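PDB 4WRP: uncharacterized protein from Legionella pneumophila subsp. pneumophila, which is of unknown function but is thought to be an effector protein, seen here as its helical C-terminal DUF5617 domain. Local coordinates for residues E11-A16 against T54-F59. Residues are numbered along the deposited sequence; the frame is centred on the assembly and turned at random.
Sequences ELWRNA and TWWAKF
W56 reaches from the loop between helices 34-49 and 68-83 to the flank of helix 6-21, where W13 and A16 receive it. With its CG beside the backbone N (chi1 -65°), the indole extends from CB toward the helix. The pyrrole end stays near the loop: NE1 donates a hydrogen bond to the backbone carbonyl of V44, which satisfies the ring's one polar group and is likely to restrict rotation of the ring. The far, six-membered end does the touching. CZ3 meets A16 CB at 3.6 Å, and CH2 presses on W13, 3.2 Å from its NE1 and 3.6 Å from its CE2. CH2 approaches the five-membered ring of W13 obliquely. The two rings are inclined at 25° but slid well apart, with 4.8 Å between the W13 five-membered and W56 six-membered centroids, so they barely overlap.

A16 is small for good reason. Its methyl fits between two aromatic rings, and this single carbon is short enough for the W56 and F59 rings to come close to helix 6-21. Besides touching W56, CB lies over the centre of the F59 ring, 3.6 Å from the centroid and only 5° off the normal, a CH-pi contact. The aliphatic CG of K58 covers the opposite face of that ring, while the K58 amine reaches a salt bridge with E19. Y48 and F17 extend the aromatic cluster around both tryptophans.

Across this interface the chemistry is therefore apolar and aromatic: dispersion and CH-pi attraction bind the loop to helix 6-21, and the hydrogen bond to V44 would tend to orient W56 for its part in that packing.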
ATOM      1  N   GLU A  11       1.060  -8.125   1.452  0.50 24.39           N
ATOM      2  CA  GLU A  11       0.159  -8.952   2.273  0.50 26.97           C
ATOM      3  C   GLU A  11       0.377  -8.709   3.786  0.50 27.70           C
ATOM      4  O   GLU A  11      -0.569  -8.554   4.550  0.50 27.94           O
ATOM      5  CB  GLU A  11       0.344 -10.423   1.951  0.50 29.77           C
ATOM      6  CG  GLU A  11      -0.634 -11.245   2.738  0.50 33.04           C
ATOM      7  CD  GLU A  11      -2.026 -10.603   2.745  0.50 35.94           C
ATOM      8  OE1 GLU A  11      -2.567 -10.370   3.859  0.50 36.44           O
ATOM      9  OE2 GLU A  11      -2.548 -10.277   1.632  0.50 37.45           O
ATOM     10  N   LEU A  12       1.634  -8.640   4.215  1.00 28.10           N
ATOM     11  CA  LEU A  12       1.932  -8.321   5.621  1.00 29.71           C
ATOM     12  C   LEU A  12       1.380  -6.957   5.952  1.00 27.22           C
ATOM     13  O   LEU A  12       0.760  -6.754   7.012  1.00 27.62           O
ATOM     14  CB  LEU A  12       3.444  -8.291   5.912  1.00 32.73           C
ATOM     15  CG  LEU A  12       4.279  -9.547   5.844  1.00 38.19           C
ATOM     16  CD1 LEU A  12       5.639  -9.172   6.426  1.00 40.89           C
ATOM     17  CD2 LEU A  12       3.628 -10.740   6.588  1.00 41.80           C
ATOM     18  N   TRP A  13       1.592  -5.998   5.043  1.00 25.23           N
ATOM     19  CA  TRP A  13       1.107  -4.653   5.262  1.00 25.09           C
ATOM     20  C   TRP A  13      -0.421  -4.613   5.399  1.00 25.94           C
ATOM     21  O   TRP A  13      -0.976  -3.867   6.236  1.00 25.68           O
ATOM     22  CB  TRP A  13       1.563  -3.725   4.153  1.00 24.52           C
ATOM     23  CG  TRP A  13       1.148  -2.332   4.349  1.00 24.77           C
ATOM     24  CD1 TRP A  13       1.888  -1.313   4.899  1.00 24.02           C
ATOM     25  CD2 TRP A  13      -0.108  -1.742   3.951  1.00 25.54           C
ATOM     26  NE1 TRP A  13       1.160  -0.157   4.891  1.00 23.54           N
ATOM     27  CE2 TRP A  13      -0.064  -0.390   4.321  1.00 23.41           C
ATOM     28  CE3 TRP A  13      -1.260  -2.238   3.324  1.00 25.91           C
ATOM     29  CZ2 TRP A  13      -1.123   0.468   4.104  1.00 24.54           C
ATOM     30  CZ3 TRP A  13      -2.315  -1.374   3.113  1.00 26.59           C
ATOM     31  CH2 TRP A  13      -2.242  -0.047   3.492  1.00 23.99           C
ATOM     32  N   ARG A  14      -1.104  -5.402   4.575  0.50 26.72           N
ATOM     33  CA  ARG A  14      -2.554  -5.443   4.601  0.50 27.29           C
ATOM     34  C   ARG A  14      -3.080  -5.924   5.964  0.50 28.72           C
ATOM     35  O   ARG A  14      -4.053  -5.385   6.484  0.50 28.35           O
ATOM     36  CB  ARG A  14      -3.075  -6.361   3.495  0.50 28.98           C
ATOM     37  CG  ARG A  14      -3.284  -5.701   2.137  0.50 29.61           C
ATOM     38  CD  ARG A  14      -4.364  -6.442   1.345  0.50 30.70           C
ATOM     39  NE  ARG A  14      -4.317  -7.843   1.671  0.50 34.36           N
ATOM     40  CZ  ARG A  14      -5.366  -8.665   1.741  0.50 35.18           C
ATOM     41  NH1 ARG A  14      -6.597  -8.262   1.451  0.50 35.44           N
ATOM     42  NH2 ARG A  14      -5.150  -9.919   2.092  0.50 36.51           N
ATOM     43  N   ASN A  15      -2.449  -6.957   6.510  1.00 30.63           N
ATOM     44  CA  ASN A  15      -2.830  -7.513   7.790  1.00 34.58           C
ATOM     45  C   ASN A  15      -2.631  -6.513   8.906  1.00 31.68           C
ATOM     46  O   ASN A  15      -3.510  -6.366   9.762  1.00 32.04           O
ATOM     47  CB  ASN A  15      -2.085  -8.817   8.043  1.00 42.33           C
ATOM     48  CG  ASN A  15      -2.296  -9.824   6.921  1.00 51.94           C
ATOM     49  OD1 ASN A  15      -1.374 -10.571   6.537  1.00 66.72           O
ATOM     50  ND2 ASN A  15      -3.503  -9.823   6.346  1.00 57.13           N
ATOM     51  N   ALA A  16      -1.542  -5.743   8.829  1.00 30.83           N
ATOM     52  CA  ALA A  16      -1.282  -4.662   9.783  1.00 29.96           C
ATOM     53  C   ALA A  16      -2.369  -3.588   9.660  1.00 28.13           C
ATOM     54  O   ALA A  16      -2.914  -3.092  10.635  1.00 27.23           O
ATOM     55  CB  ALA A  16       0.119  -4.045   9.557  1.00 28.56           C
ATOM     56  N   THR A  54       3.029   7.083  14.976  1.00 41.98           N
ATOM     57  CA  THR A  54       1.792   7.196  15.751  1.00 41.37           C
ATOM     58  C   THR A  54       0.974   5.918  15.785  1.00 39.30           C
ATOM     59  O   THR A  54       0.530   5.531  16.840  1.00 39.40           O
ATOM     60  CB  THR A  54       0.888   8.340  15.280  1.00 42.75           C
ATOM     61  OG1 THR A  54       1.648   9.547  15.240  1.00 49.20           O
ATOM     62  CG2 THR A  54      -0.260   8.551  16.257  1.00 44.25           C
ATOM     63  N   TRP A  55       0.745   5.274  14.649  1.00 35.87           N
ATOM     64  CA  TRP A  55      -0.221   4.167  14.576  1.00 35.61           C
ATOM     65  C   TRP A  55       0.406   2.825  14.286  1.00 35.32           C
ATOM     66  O   TRP A  55      -0.226   1.806  14.477  1.00 35.14           O
ATOM     67  CB  TRP A  55      -1.247   4.466  13.478  1.00 36.79           C
ATOM     68  CG  TRP A  55      -2.237   5.502  13.845  1.00 38.18           C
ATOM     69  CD1 TRP A  55      -2.246   6.838  13.482  1.00 37.05           C
ATOM     70  CD2 TRP A  55      -3.391   5.297  14.659  1.00 38.96           C
ATOM     71  NE1 TRP A  55      -3.353   7.460  14.033  1.00 38.21           N
ATOM     72  CE2 TRP A  55      -4.059   6.539  14.768  1.00 40.16           C
ATOM     73  CE3 TRP A  55      -3.911   4.183  15.330  1.00 41.54           C
ATOM     74  CZ2 TRP A  55      -5.219   6.691  15.519  1.00 42.68           C
ATOM     75  CZ3 TRP A  55      -5.090   4.333  16.062  1.00 44.40           C
ATOM     76  CH2 TRP A  55      -5.722   5.572  16.155  1.00 43.55           C
ATOM     77  N   TRP A  56       1.647   2.825  13.800  1.00 35.83           N
ATOM     78  CA  TRP A  56       2.302   1.613  13.299  1.00 35.20           C
ATOM     79  C   TRP A  56       3.442   1.082  14.179  1.00 38.35           C
ATOM     80  O   TRP A  56       4.220   0.241  13.712  1.00 36.02           O
ATOM     81  CB  TRP A  56       2.881   1.895  11.909  1.00 31.79           C
ATOM     82  CG  TRP A  56       1.867   2.191  10.883  1.00 29.13           C
ATOM     83  CD1 TRP A  56       1.237   3.362  10.698  1.00 28.96           C
ATOM     84  CD2 TRP A  56       1.312   1.279   9.928  1.00 26.69           C
ATOM     85  NE1 TRP A  56       0.370   3.275   9.678  1.00 27.02           N
ATOM     86  CE2 TRP A  56       0.380   2.002   9.182  1.00 26.24           C
ATOM     87  CE3 TRP A  56       1.526  -0.070   9.629  1.00 25.80           C
ATOM     88  CZ2 TRP A  56      -0.355   1.433   8.127  1.00 25.46           C
ATOM     89  CZ3 TRP A  56       0.813  -0.638   8.570  1.00 25.08           C
ATOM     90  CH2 TRP A  56      -0.120   0.113   7.842  1.00 25.10           C
ATOM     91  N   ALA A  57       3.555   1.536  15.435  1.00 40.83           N
ATOM     92  CA  ALA A  57       4.696   1.127  16.290  1.00 42.94           C
ATOM     93  C   ALA A  57       4.739  -0.386  16.505  1.00 45.62           C
ATOM     94  O   ALA A  57       5.804  -0.997  16.438  1.00 46.89           O
ATOM     95  CB  ALA A  57       4.659   1.851  17.620  1.00 45.85           C
ATOM     96  N   LYS A  58       3.582  -1.008  16.711  1.00 45.69           N
ATOM     97  CA  LYS A  58       3.511  -2.458  16.880  1.00 47.39           C
ATOM     98  C   LYS A  58       4.149  -3.219  15.702  1.00 48.06           C
ATOM     99  O   LYS A  58       4.617  -4.341  15.859  1.00 48.71           O
ATOM    100  CB  LYS A  58       2.035  -2.890  17.054  1.00 50.63           C
ATOM    101  CG  LYS A  58       1.817  -4.399  16.995  1.00 53.50           C
ATOM    102  CD  LYS A  58       0.423  -4.816  17.441  1.00 57.62           C
ATOM    103  CE  LYS A  58       0.246  -6.327  17.267  1.00 59.62           C
ATOM    104  NZ  LYS A  58      -0.849  -6.841  18.142  1.00 64.99           N
ATOM    105  N   PHE A  59       4.150  -2.607  14.516  1.00 45.64           N
ATOM    106  CA  PHE A  59       4.618  -3.239  13.302  1.00 42.90           C
ATOM    107  C   PHE A  59       5.911  -2.620  12.800  1.00 43.17           C
ATOM    108  O   PHE A  59       6.189  -2.675  11.605  1.00 43.50           O
ATOM    109  CB  PHE A  59       3.537  -3.075  12.228  1.00 41.51           C
ATOM    110  CG  PHE A  59       2.235  -3.635  12.628  1.00 39.92           C
ATOM    111  CD1 PHE A  59       2.038  -4.996  12.611  1.00 43.29           C
ATOM    112  CD2 PHE A  59       1.223  -2.824  13.037  1.00 39.03           C
ATOM    113  CE1 PHE A  59       0.827  -5.540  12.997  1.00 42.44           C
ATOM    114  CE2 PHE A  59       0.020  -3.355  13.419  1.00 39.09           C
ATOM    115  CZ  PHE A  59      -0.168  -4.716  13.418  1.00 41.57           C
TER